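Mitochondrial ubiquitin ligase activator of NFKB 1 (Homo sapiens, PDB 6M2D) acts, through the RING domain seen here, as a weak E3 ubiquitin ligase that passes ubiquitin from an E2 conjugating enzyme to substrates such as AKT1. Local coordinates at residues S5-C10 with C26-C31; C17-C22 with T49-L54; C22-S27 with P42-A47. All coordinates share one frame; numbering follows the deposited sequence.

Interaction 1 of 3, residues S5-C10 with C26-C31; sequences SACVVC and CSCTEC. With ZN (zinc ion), chain G.
The flat groups here are peptide carbonyls, and that of Cys26 takes Val8 N nearly along the C=O axis, N to O 2.9 Å with a C=O...N angle of 172°. Val8 CG1 lies anti to its own carbonyl carbon (chi1 -52°) and CG2 between that carbon and the backbone N; both methyls rest against Cys26 O, and CG2 continues to Cys26 CB at 3.8 Å. The carbonyl of Cys28 is met in its plane, on a lone pair, by Ser27 OG at 2.6 Å. An alanine at Val8 would keep the backbone bond but would probably open a gap beside Cys26 CB and leave the oxygen less shielded.

The rest of the contact gathers round a zinc ion held by SG of Cys7, Cys10, Cys28 and Cys31, each 2.3 to 2.4 Å away. Cys7 SG, anti to its backbone N (chi1 171°), also accepts from Cys28 N at 3.3 Å and from Val9 N at 3.4 Å, with a weak third bond from Cys10 N; these N-H groups probably offset part of the thiolate charge. Cys28, the N-cap of helix 29-34, receives Cys31 N on its SG. Cys31 SG packs against Cys10 CB at 3.5 Å, while its CB lies against Val9 CB. Two Cys-x-x-Cys pairs, one from a loop and one from a helix start, closing a tetrahedral zinc site are the first half of the RING-finger cross-brace.

Interaction 2 of 3, residues C17-C22 with T49-L54; sequences CVFLEC and TRVIPL. With ZN (zinc ion), chain H.
The small antiparallel sheet of the RING domain is made here, with Val18 and Leu20 of strand 17-20 paired to Ile52 and Arg50 of strand 50-53; the axes approach to 4.6 Å at 151°. Val18 N gives to Ile52 O at 2.8 Å and Ile52 N returns the bond to Val18 O, while Leu20 N gives to Arg50 O. At the end nearer the second zinc the register slips: Thr49 and Arg50 both face Leu20, a classic beta bulge. Leu20 O accepts from both Thr49 N and Thr49 OG1, each at 2.8 Å, with a weak third bond from Arg50 N. The hydroxyl, placed between the backbone N and carbonyl carbon by chi1 47°, comes from above the carbonyl plane, 59° out of it, whereas Thr49 N lies near the carbonyl axis. Just past the strand, Cys22 binds the zinc ion that His24, Cys41 and Cys44 complete.

On one face Val51 bridges two neighbours: CG1 touches Cys17 CB at 3.8 Å, and its side chain runs beside that of Phe19, pointing the same way, with CG2 3.7 Å from Phe19 CE1. On the other face Val18 CB sits 3.7 Å from Ile52 CG1, and Leu20 CD1 reaches Ile52 CD1 more loosely. Ile52 CG2 lies over the centre of the Arg50 guanidinium, 3.9 Å above its plane. Val51 also touches Tyr32 of helix 29-34, and Phe19 touches Pro42 and Ile48.

Interaction 3 of 3, residues C22-S27 with P42-A47; sequences CGHVCS and PICRQA. With ZN (zinc ion), chain H; SO4 (sulfate ion), chain I; SO4 (sulfate ion), chain J.
Cys22 SG, His24 ND1 and Cys44 SG bind one zinc ion, with ND1 nearest at 2.1 Å, and Cys41 supplies the fourth ligand. Two of these sulfurs also accept backbone N-H groups from their own segments, Cys22 SG from His24 N and Cys44 SG from Gln46 N at 3.5 Å.

Ile43 CG2 makes a CH-pi contact with the imidazole, 4.0 Å from the centroid of the His24 ring and 7° off its normal, while Cys22 O lies over the centre of the opposite face. Cys44 comes in at the ring's edge, its CB 3.5 Å from His24 CE1 and its SG near the ring plane. The ring is thus sandwiched between Ile43 CG2 and Cys22 O, and fixed at ND1 by the metal. This is the second zinc site of the RING cross-brace, its Cys22-x-His24 part turning through a G1 beta bulge at Gly23 and His24, opposite Phe19.

Apolar packing extends the contact to Cys26: Ile43 CG1 presses on Cys26 CB at 3.5 Å, and Pro42 CD on Cys26 SG at 3.7 Å.

No direct hydrogen bond joins the segments, but one water accepts from Cys22 N and donates to Ala47 O. Of two sulfate ions, probably from the crystallisation liquor, one accepts on O2 from Ala47 N at 2.9 Å, and the other on its own O2 from Arg45 NH2.

In the fold
All three contacts lie inside one RING finger. Interactions 1 and 3, centres 11 Å apart on opposite sides of the chain's centre, hold all of one zinc site and, without Cys41, most of the other; they share Cys26 and Ser27. Ligand pairs alternate along the chain, so that each site draws on two stretches separated by a ligand pair of the other: the cross-brace. Interaction 2 supplies the sheet, 13 Å from interaction 1 and 8 Å from interaction 3, centre to centre; it meets interaction 3 at Cys22 and closes the loop that holds it. Phe19 touches Cys26 and Ser27, tying the sheet to both. The zinc finger domain is required for ligase activity, and the two metal ions probably do much to hold so small a fold together.

Interaction 1 of 3, residues S5-C10 with C26-C31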
loop_
_atom_site.group_PDB
_atom_site.type_symbol
_atom_site.label_atom_id
_atom_site.label_comp_id
_atom_site.label_asym_id
_atom_site.label_seq_id
_atom_site.Cartn_x
_atom_site.Cartn_y
_atom_site.Cartn_z
ATOM N N SER A 5 2.021 -1.430 11.637
ATOM C CA SER A 5 3.232 -1.113 10.885
ATOM C C SER A 5 3.614 -2.110 9.799
ATOM O O SER A 5 4.410 -1.752 8.925
ATOM C CB SER A 5 4.433 -0.951 11.830
ATOM O OG SER A 5 4.120 -0.117 12.940
ATOM N N ALA A 6 3.091 -3.331 9.813
ATOM C CA ALA A 6 3.469 -4.310 8.798
ATOM C C ALA A 6 2.573 -4.190 7.569
ATOM O O ALA A 6 1.369 -3.974 7.690
ATOM C CB ALA A 6 3.396 -5.732 9.360
ATOM N N CYS A 7 3.175 -4.326 6.385
ATOM C CA CYS A 7 2.422 -4.382 5.136
ATOM C C CYS A 7 1.302 -5.417 5.235
ATOM O O CYS A 7 1.535 -6.564 5.622
ATOM C CB CYS A 7 3.360 -4.735 3.980
ATOM S SG CYS A 7 2.517 -5.098 2.423
ATOM N N VAL A 8 0.075 -4.997 4.905
ATOM C CA VAL A 8 -1.089 -5.867 5.086
ATOM C C VAL A 8 -1.153 -6.994 4.070
ATOM O O VAL A 8 -2.001 -7.885 4.204
ATOM C CB VAL A 8 -2.424 -5.093 5.018
ATOM C CG1 VAL A 8 -2.407 -3.902 5.954
ATOM C CG2 VAL A 8 -2.730 -4.688 3.580
ATOM N N VAL A 9 -0.284 -6.980 3.065
ATOM C CA VAL A 9 -0.285 -7.977 2.001
ATOM C C VAL A 9 0.725 -9.089 2.266
ATOM O O VAL A 9 0.379 -10.271 2.242
ATOM C CB VAL A 9 -0.024 -7.291 0.643
ATOM C CG1 VAL A 9 -0.115 -8.301 -0.501
ATOM C CG2 VAL A 9 -1.003 -6.126 0.447
ATOM N N CYS A 10 1.988 -8.735 2.501
ATOM C CA CYS A 10 3.008 -9.748 2.766
ATOM C C CYS A 10 3.213 -10.009 4.250
ATOM O O CYS A 10 3.663 -11.102 4.617
ATOM C CB CYS A 10 4.349 -9.349 2.136
ATOM S SG CYS A 10 5.149 -7.856 2.823
ATOM N N CYS A 26 -1.100 1.103 3.579
ATOM C CA CYS A 26 -1.221 -0.297 3.972
ATOM C C CYS A 26 -0.176 -1.220 3.371
ATOM O O CYS A 26 -0.170 -2.398 3.737
ATOM C CB CYS A 26 -2.605 -0.853 3.594
ATOM S SG CYS A 26 -2.996 -0.680 1.836
ATOM N N SER A 27 0.690 -0.764 2.469
ATOM C CA SER A 27 1.475 -1.710 1.690
ATOM C C SER A 27 2.931 -1.271 1.586
ATOM O O SER A 27 3.245 -0.079 1.631
ATOM C CB SER A 27 0.875 -1.879 0.278
ATOM O OG SER A 27 1.794 -2.505 -0.602
ATOM N N CYS A 28 3.822 -2.255 1.446
ATOM C CA CYS A 28 5.189 -1.972 1.046
ATOM C C CYS A 28 5.246 -1.794 -0.466
ATOM O O CYS A 28 4.271 -2.041 -1.181
ATOM C CB CYS A 28 6.127 -3.094 1.477
ATOM S SG CYS A 28 5.921 -4.639 0.545
ATOM N N THR A 29 6.415 -1.381 -0.965
ATOM C CA THR A 29 6.515 -1.067 -2.389
ATOM C C THR A 29 6.489 -2.328 -3.248
ATOM O O THR A 29 5.899 -2.331 -4.335
ATOM C CB THR A 29 7.781 -0.257 -2.678
ATOM O OG1 THR A 29 7.930 0.771 -1.692
ATOM C CG2 THR A 29 7.675 0.394 -4.049
ATOM N N GLU A 30 7.124 -3.409 -2.784
ATOM C CA GLU A 30 7.157 -4.637 -3.576
ATOM C C GLU A 30 5.759 -5.207 -3.769
ATOM O O GLU A 30 5.408 -5.662 -4.863
ATOM C CB GLU A 30 8.075 -5.667 -2.914
ATOM C CG GLU A 30 9.466 -5.744 -3.535
ATOM C CD GLU A 30 10.324 -6.840 -2.922
ATOM O OE1 GLU A 30 9.756 -7.772 -2.308
ATOM O OE2 GLU A 30 11.569 -6.756 -3.044
ATOM N N CYS A 31 4.937 -5.158 -2.725
ATOM C CA CYS A 31 3.593 -5.711 -2.837
ATOM C C CYS A 31 2.733 -4.875 -3.774
ATOM O O CYS A 31 1.907 -5.421 -4.519
ATOM C CB CYS A 31 2.965 -5.812 -1.454
ATOM S SG CYS A 31 3.567 -7.263 -0.568
HETATM ZN ZN ZN G . 4.317 -6.193 1.321
#

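Interaction 2 of 3, residues C17-C22 with T49-L54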
loop_
_atom_site.group_PDB
_atom_site.type_symbol
_atom_site.label_atom_id
_atom_site.label_comp_id
_atom_site.label_asym_id
_atom_site.label_seq_id
_atom_site.Cartn_x
_atom_site.Cartn_y
_atom_site.Cartn_z
ATOM N N CYS A 17 4.011 3.014 1.540
ATOM C CA CYS A 17 3.336 3.663 0.428
ATOM C C CYS A 17 2.060 4.339 0.907
ATOM O O CYS A 17 1.375 3.848 1.811
ATOM C CB CYS A 17 2.964 2.644 -0.662
ATOM S SG CYS A 17 4.341 1.755 -1.394
ATOM N N VAL A 18 1.739 5.471 0.289
ATOM C CA VAL A 18 0.414 6.077 0.374
ATOM C C VAL A 18 -0.276 5.866 -0.964
ATOM O O VAL A 18 0.279 6.203 -2.016
ATOM C CB VAL A 18 0.478 7.578 0.713
ATOM C CG1 VAL A 18 -0.939 8.125 0.923
ATOM C CG2 VAL A 18 1.349 7.824 1.938
ATOM N N PHE A 19 -1.487 5.317 -0.926
ATOM C CA PHE A 19 -2.266 5.090 -2.134
ATOM C C PHE A 19 -3.203 6.274 -2.351
ATOM O O PHE A 19 -3.889 6.708 -1.422
ATOM C CB PHE A 19 -3.063 3.784 -2.032
ATOM C CG PHE A 19 -2.215 2.536 -2.113
ATOM C CD1 PHE A 19 -0.967 2.564 -2.705
ATOM C CD2 PHE A 19 -2.677 1.339 -1.597
ATOM C CE1 PHE A 19 -0.185 1.421 -2.778
ATOM C CE2 PHE A 19 -1.902 0.192 -1.666
ATOM C CZ PHE A 19 -0.653 0.232 -2.258
ATOM N N LEU A 20 -3.220 6.797 -3.572
ATOM C CA LEU A 20 -4.136 7.855 -3.974
ATOM C C LEU A 20 -5.154 7.278 -4.950
ATOM O O LEU A 20 -4.789 6.505 -5.838
ATOM C CB LEU A 20 -3.362 9.012 -4.621
ATOM C CG LEU A 20 -2.326 9.681 -3.720
ATOM C CD1 LEU A 20 -1.845 10.987 -4.340
ATOM C CD2 LEU A 20 -2.924 9.925 -2.345
ATOM N N GLU A 21 -6.419 7.681 -4.824
ATOM C CA GLU A 21 -6.849 8.797 -3.996
ATOM C C GLU A 21 -7.356 8.396 -2.631
ATOM O O GLU A 21 -7.668 9.259 -1.818
ATOM C CB GLU A 21 -7.958 9.576 -4.712
ATOM C CG GLU A 21 -7.595 10.065 -6.094
ATOM C CD GLU A 21 -6.453 11.067 -6.080
ATOM O OE1 GLU A 21 -6.292 11.782 -5.062
ATOM O OE2 GLU A 21 -5.715 11.139 -7.091
ATOM N N CYS A 22 -7.471 7.095 -2.373
ATOM C CA CYS A 22 -8.130 6.686 -1.139
ATOM C C CYS A 22 -7.354 7.126 0.101
ATOM O O CYS A 22 -7.945 7.295 1.174
ATOM C CB CYS A 22 -8.349 5.177 -1.149
ATOM S SG CYS A 22 -6.826 4.259 -1.027
ATOM N N THR A 49 -4.748 5.123 -8.265
ATOM C CA THR A 49 -4.335 5.943 -9.400
ATOM C C THR A 49 -2.869 6.359 -9.306
ATOM O O THR A 49 -2.223 6.588 -10.334
ATOM C CB THR A 49 -5.222 7.184 -9.506
ATOM O OG1 THR A 49 -5.351 7.783 -8.213
ATOM C CG2 THR A 49 -6.609 6.817 -10.015
ATOM N N ARG A 50 -2.325 6.450 -8.099
ATOM C CA ARG A 50 -0.957 6.919 -7.925
ATOM C C ARG A 50 -0.430 6.427 -6.586
ATOM O O ARG A 50 -1.182 6.318 -5.614
ATOM C CB ARG A 50 -0.902 8.448 -8.007
ATOM C CG ARG A 50 0.458 9.031 -7.751
ATOM C CD ARG A 50 0.795 10.149 -8.723
ATOM N NE ARG A 50 2.101 10.686 -8.377
ATOM C CZ ARG A 50 2.296 11.882 -7.834
ATOM N NH1 ARG A 50 1.264 12.683 -7.595
ATOM N NH2 ARG A 50 3.526 12.271 -7.530
ATOM N N VAL A 51 0.870 6.127 -6.543
ATOM C CA VAL A 51 1.549 5.757 -5.305
ATOM C C VAL A 51 2.562 6.841 -4.967
ATOM O O VAL A 51 3.329 7.276 -5.834
ATOM C CB VAL A 51 2.239 4.388 -5.415
ATOM C CG1 VAL A 51 3.003 4.089 -4.147
ATOM C CG2 VAL A 51 1.206 3.316 -5.652
ATOM N N ILE A 52 2.568 7.274 -3.710
ATOM C CA ILE A 52 3.613 8.182 -3.241
ATOM C C ILE A 52 4.236 7.618 -1.969
ATOM O O ILE A 52 3.565 6.898 -1.213
ATOM C CB ILE A 52 3.070 9.602 -3.032
ATOM C CG1 ILE A 52 2.074 9.639 -1.888
ATOM C CG2 ILE A 52 2.426 10.133 -4.319
ATOM C CD1 ILE A 52 1.546 11.021 -1.641
ATOM N N PRO A 53 5.510 7.897 -1.703
ATOM C CA PRO A 53 6.151 7.337 -0.507
ATOM C C PRO A 53 5.583 7.911 0.776
ATOM O O PRO A 53 5.290 9.105 0.881
ATOM C CB PRO A 53 7.624 7.727 -0.679
ATOM C CG PRO A 53 7.569 8.970 -1.530
ATOM C CD PRO A 53 6.450 8.701 -2.504
ATOM N N LEU A 54 5.450 7.037 1.770
ATOM C CA LEU A 54 5.144 7.500 3.115
ATOM C C LEU A 54 6.262 8.382 3.654
ATOM O O LEU A 54 6.003 9.363 4.361
ATOM C CB LEU A 54 4.918 6.305 4.031
ATOM C CG LEU A 54 4.780 6.680 5.493
ATOM C CD1 LEU A 54 3.441 7.358 5.712
ATOM C CD2 LEU A 54 4.907 5.428 6.319
HETATM ZN ZN ZN H . -7.736 2.379 0.168
#

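Interaction 3 of 3, residues C22-S27 with P42-A47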
loop_
_atom_site.group_PDB
_atom_site.type_symbol
_atom_site.label_atom_id
_atom_site.label_comp_id
_atom_site.label_asym_id
_atom_site.label_seq_id
_atom_site.Cartn_x
_atom_site.Cartn_y
_atom_site.Cartn_z
ATOM N N CYS A 22 -7.471 7.095 -2.373
ATOM C CA CYS A 22 -8.130 6.686 -1.139
ATOM C C CYS A 22 -7.354 7.126 0.101
ATOM O O CYS A 22 -7.945 7.295 1.174
ATOM C CB CYS A 22 -8.349 5.177 -1.149
ATOM S SG CYS A 22 -6.826 4.259 -1.027
ATOM N N GLY A 23 -6.045 7.331 -0.018
ATOM C CA GLY A 23 -5.248 7.820 1.094
ATOM C C GLY A 23 -4.708 6.759 2.033
ATOM O O GLY A 23 -4.020 7.100 3.001
ATOM N N HIS A 24 -4.969 5.485 1.774
ATOM C CA HIS A 24 -4.620 4.459 2.742
ATOM C C HIS A 24 -3.133 4.137 2.694
ATOM O O HIS A 24 -2.519 4.111 1.625
ATOM C CB HIS A 24 -5.462 3.205 2.503
ATOM C CG HIS A 24 -6.883 3.370 2.936
ATOM N ND1 HIS A 24 -7.954 3.111 2.109
ATOM C CD2 HIS A 24 -7.407 3.796 4.110
ATOM C CE1 HIS A 24 -9.078 3.358 2.760
ATOM N NE2 HIS A 24 -8.773 3.776 3.975
ATOM N N VAL A 25 -2.559 3.914 3.873
ATOM C CA VAL A 25 -1.173 3.495 4.051
ATOM C C VAL A 25 -1.223 2.046 4.509
ATOM O O VAL A 25 -1.391 1.775 5.700
ATOM C CB VAL A 25 -0.434 4.365 5.076
ATOM C CG1 VAL A 25 0.989 3.844 5.299
ATOM C CG2 VAL A 25 -0.425 5.820 4.645
ATOM N N CYS A 26 -1.100 1.103 3.579
ATOM C CA CYS A 26 -1.221 -0.297 3.972
ATOM C C CYS A 26 -0.176 -1.220 3.371
ATOM O O CYS A 26 -0.170 -2.398 3.737
ATOM C CB CYS A 26 -2.605 -0.853 3.594
ATOM S SG CYS A 26 -2.996 -0.680 1.836
ATOM N N SER A 27 0.690 -0.764 2.469
ATOM C CA SER A 27 1.475 -1.710 1.690
ATOM C C SER A 27 2.931 -1.271 1.586
ATOM O O SER A 27 3.245 -0.079 1.631
ATOM C CB SER A 27 0.875 -1.879 0.278
ATOM O OG SER A 27 1.794 -2.505 -0.602
ATOM N N PRO A 42 -5.689 -2.754 -1.047
ATOM C CA PRO A 42 -6.068 -3.903 -0.208
ATOM C C PRO A 42 -7.089 -3.564 0.870
ATOM O O PRO A 42 -7.841 -4.450 1.292
ATOM C CB PRO A 42 -4.731 -4.350 0.399
ATOM C CG PRO A 42 -3.693 -3.878 -0.599
ATOM C CD PRO A 42 -4.228 -2.580 -1.146
ATOM N N ILE A 43 -7.158 -2.305 1.311
ATOM C CA ILE A 43 -8.049 -1.942 2.413
ATOM C C ILE A 43 -9.455 -1.674 1.910
ATOM O O ILE A 43 -10.433 -2.233 2.419
ATOM C CB ILE A 43 -7.515 -0.716 3.173
ATOM C CG1 ILE A 43 -6.134 -1.001 3.758
ATOM C CG2 ILE A 43 -8.514 -0.309 4.256
ATOM C CD1 ILE A 43 -6.119 -2.172 4.676
ATOM N N CYS A 44 -9.587 -0.786 0.932
ATOM C CA CYS A 44 -10.894 -0.292 0.538
ATOM C C CYS A 44 -11.318 -0.745 -0.847
ATOM O O CYS A 44 -12.476 -0.521 -1.219
ATOM C CB CYS A 44 -10.916 1.246 0.623
ATOM S SG CYS A 44 -9.994 2.052 -0.675
ATOM N N ARG A 45 -10.423 -1.388 -1.598
ATOM C CA ARG A 45 -10.634 -1.939 -2.939
ATOM C C ARG A 45 -10.820 -0.875 -4.012
ATOM O O ARG A 45 -11.195 -1.208 -5.144
ATOM C CB ARG A 45 -11.816 -2.919 -2.998
ATOM C CG ARG A 45 -11.775 -4.039 -1.979
ATOM C CD ARG A 45 -10.600 -4.986 -2.184
ATOM N NE ARG A 45 -10.653 -5.705 -3.455
ATOM C CZ ARG A 45 -9.590 -6.243 -4.045
ATOM N NH1 ARG A 45 -8.393 -6.157 -3.473
ATOM N NH2 ARG A 45 -9.717 -6.865 -5.208
ATOM N N GLN A 46 -10.563 0.390 -3.707
ATOM C CA GLN A 46 -10.572 1.412 -4.744
ATOM C C GLN A 46 -9.369 1.254 -5.658
ATOM O O GLN A 46 -8.298 0.803 -5.243
ATOM C CB GLN A 46 -10.536 2.809 -4.133
ATOM C CG GLN A 46 -11.869 3.494 -4.048
ATOM C CD GLN A 46 -11.742 4.844 -3.388
ATOM O OE1 GLN A 46 -11.877 4.964 -2.167
ATOM N NE2 GLN A 46 -11.455 5.869 -4.188
ATOM N N ALA A 47 -9.549 1.654 -6.911
ATOM C CA ALA A 47 -8.429 1.712 -7.836
ATOM C C ALA A 47 -7.345 2.642 -7.297
ATOM O O ALA A 47 -7.627 3.707 -6.739
ATOM C CB ALA A 47 -8.909 2.187 -9.205
HETATM ZN ZN ZN H . -7.736 2.379 0.168
HETATM S S SO4 I . -13.445 2.199 -7.550
HETATM O O1 SO4 I . -13.688 1.562 -6.256
HETATM O O2 SO4 I . -12.127 2.839 -7.550
HETATM O O3 SO4 I . -13.481 1.195 -8.615
HETATM O O4 SO4 I . -14.478 3.209 -7.776
HETATM S S SO4 J . -12.685 -7.324 -7.423
HETATM O O1 SO4 J . -12.823 -7.755 -6.028
HETATM O O2 SO4 J . -11.563 -6.393 -7.555
HETATM O O3 SO4 J . -12.426 -8.489 -8.274
HETATM O O4 SO4 J . -13.928 -6.667 -7.835
HETATM O O HOH W 1 -6.999 4.590 -4.154
#